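Side-chain contacts in ORC2 (Aeropyrum pernix, PDB 1W5T), which binds DNA and ATP and takes part in the regulation of DNA replication as a Cdc6/Orc-type AAA+ ATPase: residues E304-I308 with H309-I313; I37-N40 with R41-G45; L230-R233 with D234-E238. One frame throughout, in Å; residues are numbered along the deposited sequence.

Interaction 1: residues E304-I308 with H309-I313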
loop_
_atom_site.group_PDB
_atom_site.type_symbol
_atom_site.label_atom_id
_atom_site.label_comp_id
_atom_site.label_asym_id
_atom_site.label_seq_id
_atom_site.Cartn_x
_atom_site.Cartn_y
_atom_site.Cartn_z
ATOM N N GLU A 304 3.214 -7.386 -17.107
ATOM C CA GLU A 304 2.284 -7.893 -18.108
ATOM C C GLU A 304 1.474 -6.786 -18.758
ATOM O O GLU A 304 1.051 -6.925 -19.896
ATOM C CB GLU A 304 1.316 -8.896 -17.461
ATOM C CG GLU A 304 1.960 -10.195 -16.979
ATOM C CD GLU A 304 0.974 -11.290 -16.545
ATOM O OE1 GLU A 304 -0.086 -11.012 -15.903
ATOM O OE2 GLU A 304 1.288 -12.464 -16.833
ATOM N N ALA A 305 1.237 -5.701 -18.023
ATOM C CA ALA A 305 0.550 -4.533 -18.556
ATOM C C ALA A 305 1.430 -3.718 -19.492
ATOM O O ALA A 305 0.951 -2.862 -20.220
ATOM C CB ALA A 305 0.056 -3.643 -17.428
ATOM N N LEU A 306 2.722 -3.973 -19.479
ATOM C CA LEU A 306 3.652 -3.190 -20.296
ATOM C C LEU A 306 3.746 -3.769 -21.712
ATOM O O LEU A 306 3.723 -4.968 -21.870
ATOM C CB LEU A 306 5.037 -3.226 -19.632
ATOM C CG LEU A 306 5.488 -2.038 -18.797
ATOM C CD1 LEU A 306 4.281 -1.298 -18.106
ATOM C CD2 LEU A 306 6.661 -2.408 -17.833
ATOM N N SER A 307 3.870 -2.910 -22.713
ATOM C CA SER A 307 4.226 -3.289 -24.073
ATOM C C SER A 307 5.646 -3.901 -24.227
ATOM O O SER A 307 6.547 -3.629 -23.446
ATOM C CB SER A 307 4.056 -2.080 -24.987
ATOM O OG SER A 307 5.274 -1.398 -25.220
ATOM N N ILE A 308 5.807 -4.747 -25.232
ATOM C CA ILE A 308 7.037 -5.494 -25.510
ATOM C C ILE A 308 8.235 -4.565 -25.497
ATOM O O ILE A 308 9.318 -4.904 -25.050
ATOM C CB ILE A 308 6.937 -6.152 -26.925
ATOM C CG1 ILE A 308 5.790 -7.149 -26.992
ATOM C CG2 ILE A 308 8.215 -6.842 -27.312
ATOM C CD1 ILE A 308 5.454 -7.589 -28.413
ATOM N N HIS A 309 7.997 -3.361 -25.985
ATOM C CA HIS A 309 9.058 -2.430 -26.224
ATOM C C HIS A 309 9.574 -1.781 -24.968
ATOM O O HIS A 309 10.784 -1.663 -24.803
ATOM C CB HIS A 309 8.664 -1.480 -27.340
ATOM C CG HIS A 309 8.949 -2.060 -28.689
ATOM N ND1 HIS A 309 10.174 -1.922 -29.311
ATOM C CD2 HIS A 309 8.218 -2.882 -29.479
ATOM C CE1 HIS A 309 10.166 -2.594 -30.449
ATOM N NE2 HIS A 309 8.989 -3.183 -30.574
ATOM N N GLU A 310 8.657 -1.448 -24.059
ATOM C CA GLU A 310 9.026 -1.080 -22.690
ATOM C C GLU A 310 9.783 -2.206 -22.008
ATOM O O GLU A 310 10.778 -1.964 -21.351
ATOM C CB GLU A 310 7.814 -0.707 -21.850
ATOM C CG GLU A 310 6.626 -0.245 -22.661
ATOM C CD GLU A 310 5.776 0.774 -21.946
ATOM O OE1 GLU A 310 4.557 0.695 -22.106
ATOM O OE2 GLU A 310 6.320 1.647 -21.243
ATOM N N LEU A 311 9.307 -3.426 -22.187
ATOM C CA LEU A 311 9.884 -4.606 -21.566
ATOM C C LEU A 311 11.326 -4.855 -22.057
ATOM O O LEU A 311 12.203 -5.236 -21.279
ATOM C CB LEU A 311 8.984 -5.811 -21.878
ATOM C CG LEU A 311 7.921 -6.413 -20.947
ATOM C CD1 LEU A 311 7.593 -5.562 -19.754
ATOM C CD2 LEU A 311 6.634 -6.788 -21.711
ATOM N N ILE A 312 11.561 -4.647 -23.353
ATOM C CA ILE A 312 12.912 -4.718 -23.905
ATOM C C ILE A 312 13.880 -3.681 -23.267
ATOM O O ILE A 312 15.024 -3.989 -22.960
ATOM C CB ILE A 312 12.895 -4.621 -25.473
ATOM C CG1 ILE A 312 12.315 -5.888 -26.074
ATOM C CG2 ILE A 312 14.291 -4.475 -26.030
ATOM C CD1 ILE A 312 11.496 -5.610 -27.304
ATOM N N ILE A 313 13.396 -2.475 -23.068
ATOM C CA ILE A 313 14.170 -1.396 -22.467
ATOM C C ILE A 313 14.424 -1.636 -20.983
ATOM O O ILE A 313 15.574 -1.454 -20.490
ATOM C CB ILE A 313 13.476 -0.047 -22.697
ATOM C CG1 ILE A 313 13.294 0.180 -24.213
ATOM C CG2 ILE A 313 14.293 1.062 -22.039
ATOM C CD1 ILE A 313 12.226 1.279 -24.600
#

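Interaction 2: residues I37-N40 with R41-G45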
loop_
_atom_site.group_PDB
_atom_site.type_symbol
_atom_site.label_atom_id
_atom_site.label_comp_id
_atom_site.label_asym_id
_atom_site.label_seq_id
_atom_site.Cartn_x
_atom_site.Cartn_y
_atom_site.Cartn_z
ATOM N N ILE A 37 -8.429 15.595 11.422
ATOM C CA ILE A 37 -9.358 16.089 10.409
ATOM C C ILE A 37 -10.729 15.552 10.658
ATOM O O ILE A 37 -11.705 16.312 10.617
ATOM C CB ILE A 37 -8.889 15.734 9.020
ATOM C CG1 ILE A 37 -7.725 16.643 8.671
ATOM C CG2 ILE A 37 -10.033 15.850 7.970
ATOM C CD1 ILE A 37 -6.700 15.923 7.901
ATOM N N TYR A 38 -10.801 14.256 10.979
ATOM C CA TYR A 38 -12.086 13.669 11.336
ATOM C C TYR A 38 -12.644 14.297 12.600
ATOM O O TYR A 38 -13.756 14.820 12.553
ATOM C CB TYR A 38 -11.988 12.158 11.460
ATOM C CG TYR A 38 -11.621 11.489 10.159
ATOM C CD1 TYR A 38 -10.370 10.894 10.008
ATOM C CD2 TYR A 38 -12.519 11.454 9.078
ATOM C CE1 TYR A 38 -9.997 10.273 8.797
ATOM C CE2 TYR A 38 -12.166 10.826 7.859
ATOM C CZ TYR A 38 -10.911 10.237 7.741
ATOM O OH TYR A 38 -10.569 9.618 6.601
ATOM N N LEU A 39 -11.880 14.243 13.703
ATOM C CA LEU A 39 -12.291 14.786 15.003
ATOM C C LEU A 39 -12.717 16.261 14.995
ATOM O O LEU A 39 -13.720 16.606 15.616
ATOM C CB LEU A 39 -11.160 14.628 16.013
ATOM C CG LEU A 39 -11.037 13.440 16.991
ATOM C CD1 LEU A 39 -12.159 12.416 16.912
ATOM C CD2 LEU A 39 -9.683 12.805 16.881
ATOM N N ASN A 40 -11.973 17.124 14.306
ATOM C CA ASN A 40 -12.345 18.533 14.144
ATOM C C ASN A 40 -13.800 18.744 13.707
ATOM O O ASN A 40 -14.489 19.599 14.252
ATOM C CB ASN A 40 -11.451 19.224 13.081
ATOM C CG ASN A 40 -10.069 19.513 13.573
ATOM O OD1 ASN A 40 -9.199 19.861 12.776
ATOM N ND2 ASN A 40 -9.843 19.393 14.881
ATOM N N ARG A 41 -14.213 18.018 12.661
ATOM C CA ARG A 41 -15.600 18.023 12.184
ATOM C C ARG A 41 -16.521 17.444 13.274
ATOM O O ARG A 41 -17.567 17.990 13.562
ATOM C CB ARG A 41 -15.692 17.230 10.881
ATOM C CG ARG A 41 -17.061 17.165 10.244
ATOM C CD ARG A 41 -17.287 18.039 8.987
ATOM N NE ARG A 41 -16.119 18.324 8.190
ATOM C CZ ARG A 41 -15.977 19.270 7.277
ATOM N NH1 ARG A 41 -14.818 19.313 6.640
ATOM N NH2 ARG A 41 -16.930 20.171 6.999
ATOM N N LEU A 42 -16.097 16.359 13.917
ATOM C CA LEU A 42 -16.976 15.640 14.818
ATOM C C LEU A 42 -17.130 16.320 16.173
ATOM O O LEU A 42 -18.208 16.366 16.707
ATOM C CB LEU A 42 -16.460 14.218 14.972
ATOM C CG LEU A 42 -17.289 12.995 15.335
ATOM C CD1 LEU A 42 -16.652 12.387 16.578
ATOM C CD2 LEU A 42 -18.784 13.251 15.477
ATOM N N LEU A 43 -16.032 16.800 16.733
ATOM C CA LEU A 43 -16.040 17.409 18.057
ATOM C C LEU A 43 -16.602 18.851 18.033
ATOM O O LEU A 43 -16.850 19.430 19.076
ATOM C CB LEU A 43 -14.641 17.403 18.641
ATOM C CG LEU A 43 -14.280 16.304 19.625
ATOM C CD1 LEU A 43 -15.089 14.991 19.465
ATOM C CD2 LEU A 43 -12.807 16.037 19.526
ATOM N N SER A 44 -16.815 19.396 16.835
ATOM C CA SER A 44 -17.474 20.685 16.668
ATOM C C SER A 44 -18.956 20.573 16.259
ATOM O O SER A 44 -19.529 21.555 15.773
ATOM C CB SER A 44 -16.734 21.496 15.624
ATOM O OG SER A 44 -17.259 21.247 14.337
ATOM N N GLY A 45 -19.564 19.391 16.435
ATOM C CA GLY A 45 -20.999 19.200 16.215
ATOM C C GLY A 45 -21.420 19.117 14.761
ATOM O O GLY A 45 -22.602 19.060 14.443
#

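Interaction 3: residues L230-R233 with D234-E238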
loop_
_atom_site.group_PDB
_atom_site.type_symbol
_atom_site.label_atom_id
_atom_site.label_comp_id
_atom_site.label_asym_id
_atom_site.label_seq_id
_atom_site.Cartn_x
_atom_site.Cartn_y
_atom_site.Cartn_z
ATOM N N LEU A 230 7.152 -5.749 22.799
ATOM C CA LEU A 230 5.823 -6.321 22.986
ATOM C C LEU A 230 5.787 -7.827 22.772
ATOM O O LEU A 230 4.895 -8.512 23.274
ATOM C CB LEU A 230 4.868 -5.681 21.979
ATOM C CG LEU A 230 4.802 -4.143 21.965
ATOM C CD1 LEU A 230 4.029 -3.619 20.724
ATOM C CD2 LEU A 230 4.223 -3.556 23.279
ATOM N N GLY A 231 6.702 -8.351 21.970
ATOM C CA GLY A 231 6.490 -9.674 21.423
ATOM C C GLY A 231 7.523 -10.685 21.856
ATOM O O GLY A 231 7.241 -11.870 21.922
ATOM N N LEU A 232 8.726 -10.203 22.148
ATOM C CA LEU A 232 9.821 -11.072 22.546
ATOM C C LEU A 232 10.066 -10.957 24.053
ATOM O O LEU A 232 9.789 -9.924 24.668
ATOM C CB LEU A 232 11.091 -10.703 21.751
ATOM C CG LEU A 232 11.034 -10.795 20.227
ATOM C CD1 LEU A 232 12.433 -10.753 19.616
ATOM C CD2 LEU A 232 10.250 -12.044 19.745
ATOM N N ARG A 233 10.598 -12.018 24.645
ATOM C CA ARG A 233 11.009 -11.985 26.044
ATOM C C ARG A 233 12.227 -11.111 26.138
ATOM O O ARG A 233 13.037 -11.117 25.236
ATOM C CB ARG A 233 11.320 -13.388 26.508
ATOM C CG ARG A 233 10.117 -14.138 27.014
ATOM C CD ARG A 233 10.489 -15.248 28.030
ATOM N NE ARG A 233 11.360 -16.228 27.414
ATOM C CZ ARG A 233 12.617 -16.550 27.736
ATOM N NH1 ARG A 233 13.279 -16.022 28.775
ATOM N NH2 ARG A 233 13.206 -17.461 26.974
ATOM N N ASP A 234 12.351 -10.353 27.217
ATOM C CA ASP A 234 13.349 -9.289 27.318
ATOM C C ASP A 234 14.784 -9.717 27.210
ATOM O O ASP A 234 15.649 -8.879 26.933
ATOM C CB ASP A 234 13.193 -8.540 28.642
ATOM C CG ASP A 234 11.808 -7.981 28.833
ATOM O OD1 ASP A 234 11.515 -7.455 29.952
ATOM O OD2 ASP A 234 10.957 -8.033 27.924
ATOM N N THR A 235 15.050 -10.999 27.464
ATOM C CA THR A 235 16.430 -11.525 27.495
ATOM C C THR A 235 16.904 -11.995 26.103
ATOM O O THR A 235 18.111 -12.176 25.829
ATOM C CB THR A 235 16.546 -12.658 28.528
ATOM O OG1 THR A 235 15.538 -13.653 28.291
ATOM C CG2 THR A 235 16.187 -12.134 29.936
ATOM N N VAL A 236 15.924 -12.138 25.224
ATOM C CA VAL A 236 16.084 -12.811 23.964
ATOM C C VAL A 236 16.844 -11.986 22.932
ATOM O O VAL A 236 17.504 -12.541 22.059
ATOM C CB VAL A 236 14.685 -13.211 23.475
ATOM C CG1 VAL A 236 14.534 -13.103 21.962
ATOM C CG2 VAL A 236 14.301 -14.596 24.032
ATOM N N TRP A 237 16.793 -10.667 23.050
ATOM C CA TRP A 237 17.288 -9.801 21.976
ATOM C C TRP A 237 18.159 -8.675 22.457
ATOM O O TRP A 237 18.106 -8.269 23.586
ATOM C CB TRP A 237 16.124 -9.217 21.175
ATOM C CG TRP A 237 15.290 -8.246 21.965
ATOM C CD1 TRP A 237 14.272 -8.553 22.856
ATOM C CD2 TRP A 237 15.397 -6.821 21.960
ATOM N NE1 TRP A 237 13.756 -7.393 23.390
ATOM C CE2 TRP A 237 14.415 -6.315 22.855
ATOM C CE3 TRP A 237 16.195 -5.911 21.272
ATOM C CZ2 TRP A 237 14.218 -4.930 23.081
ATOM C CZ3 TRP A 237 16.003 -4.509 21.523
ATOM C CH2 TRP A 237 15.023 -4.056 22.417
ATOM N N GLU A 238 18.922 -8.152 21.525
ATOM C CA GLU A 238 19.813 -7.056 21.737
ATOM C C GLU A 238 19.595 -6.082 20.577
ATOM O O GLU A 238 19.293 -6.540 19.481
ATOM C CB GLU A 238 21.196 -7.627 21.583
ATOM C CG GLU A 238 22.211 -7.098 22.507
ATOM C CD GLU A 238 22.357 -7.884 23.758
ATOM O OE1 GLU A 238 21.357 -7.924 24.548
ATOM O OE2 GLU A 238 23.509 -8.399 23.939
#

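Interaction 1: residues E304-I308 with H309-I313
I308 O accepts the backbone N-H of I312 at 2.8 Å. The same oxygen is lined by the side chain of I312, whose CD1 comes to 3.2 Å from I308 O. This is the N-terminal turn of helix 308-322 in the winged-helix domain, with S307 at the N-cap. S307 O takes L311 N at 3.0 Å. S307 OG accepts H309 N in a weak and bent capping bond of 3.4 Å. The serine hydroxyl also lies against the E310 chain, with CG at 3.1 Å from S307 OG. The E310 chain bends at chi2, and its OE2 is hydrogen-bonded to H361 ND1 of helix 352-364. H309 is buried within the domain, with its ND1 hydrogen-bonded to the hydroxyl of Y337.

Two apolar pairs flank the cap. L306 precedes the helix and lays its CB against L311 CD1 at 3.5 Å. The two leucines cross at a slant, and L311 CD2 rests close to L306 O. L306 also crosses E310 at about a right angle, its CG facing the CB of the glutamate. On another side of the turn, I308 and I312 run side by side and point the same way. I308 CG2 stands anti to the backbone N (chi1 -62° for CG1), and this places the branch next to the following turn. Helix 392-408 covers I308 and L311 through I403. The isoleucine pair closes with I308 CG2 at 3.5 Å from I312 CD1.

Interaction 2: residues I37-N40 with R41-G45
L39 and L43 lie side by side on the last turn of helix 28-43 and point the same way. The branch point CG of L39 meets the methyl CD2 of L43 at 4.0 Å. L43 CB also sits close over L39 O, at 3.3 Å. That oxygen accepts L43 N in a nearly straight bond of 2.6 Å, with an N-H...O angle of 173°. The backbone bond and the leucine pair thus join the same two residues. One residue earlier, Y38 O takes L42 N at 3.1 Å. L42 CB lies near both Y38 O and L39 O. Its side chain continues to A80 of helix 65-82, the helix that also meets L39 through V76 and A79.

R41 is oriented differently. Its CB passes Y38 O at 3.5 Å. CG stands anti to the backbone N (chi1 -179°), and the chain then bends at chi2 and chi3, which carries the guanidinium away from the turn toward D50. There NH1 forms a salt bridge. The ring of Y38 also leaves the turn, and its OH is hydrogen-bonded to F182 O of the central sheet.

The helix ends in a Schellman motif with G45, at positive phi, as the C-prime residue. N40 O receives S44 N at 3.5 Å, and S44 CB packs close to the same oxygen. The chemistry is split: L39 and L42 face helix 65-82, while L43 sits near L85. The polar ends of Y38 and R41 find partners beyond the turn, and the S44 N bond to the N40 carbonyl is weak and long.

Interaction 3: residues L230-R233 with D234-E238
L232 and V236 meet where the chain leaves helix 217-231 of the ATPase lid and makes a type I beta turn from R233 to V236. L232 can be followed outward. Its CB lies 4.0 Å from W237 CD1, oblique to the indole. CG stands anti to the carbonyl carbon (chi1 -59°), and from it CD1 reaches V236 CG1 at 3.9 Å. The two side chains cross at about a right angle. Beyond them L232 touches L266 and C270 of helix 259-275, and F9 and F15 of the N-terminal part of the chain.

The turn is closed by V236 N, which donates to R233 O at 3.1 Å. R233 CB faces V236 CG2 at 4.1 Å. The arginine chain bends at chi3, and V236 CG2 then lies obliquely near the guanidinium. NH2 of this group is hydrogen-bonded to G7 O. The backbone of R233 is hydrogen-bonded to L8, whose side chain V236 touches. D234 turns its carboxylate to K10 in a salt bridge, so the N-terminal residues hold both charged side chains of the turn. R233 O also lies at the edge of the W237 ring, near its plane, with W237 CD1 at 3.7 Å from this oxygen.

In the fold
Along the chain the order is interaction 2, interaction 3, interaction 1. None touches another. Interaction 2 ends helix 28-43 beside the five-stranded parallel sheet. Interaction 3 covers the end of helix 217-231 and the turn after it in the ATPase lid, and interaction 1 starts helix 308-322 in the winged-helix domain. The centres of interactions 2 and 3 are 40 Å apart. Interaction 1 lies 48 Å from interaction 2 and 47 Å from interaction 3, between centres, on the opposite side of the chain's centre. The bound nucleotide lies about 14 Å from the L232 side chain. Each contact sits at a helix end in a different part of the chain and is local, joining no domains.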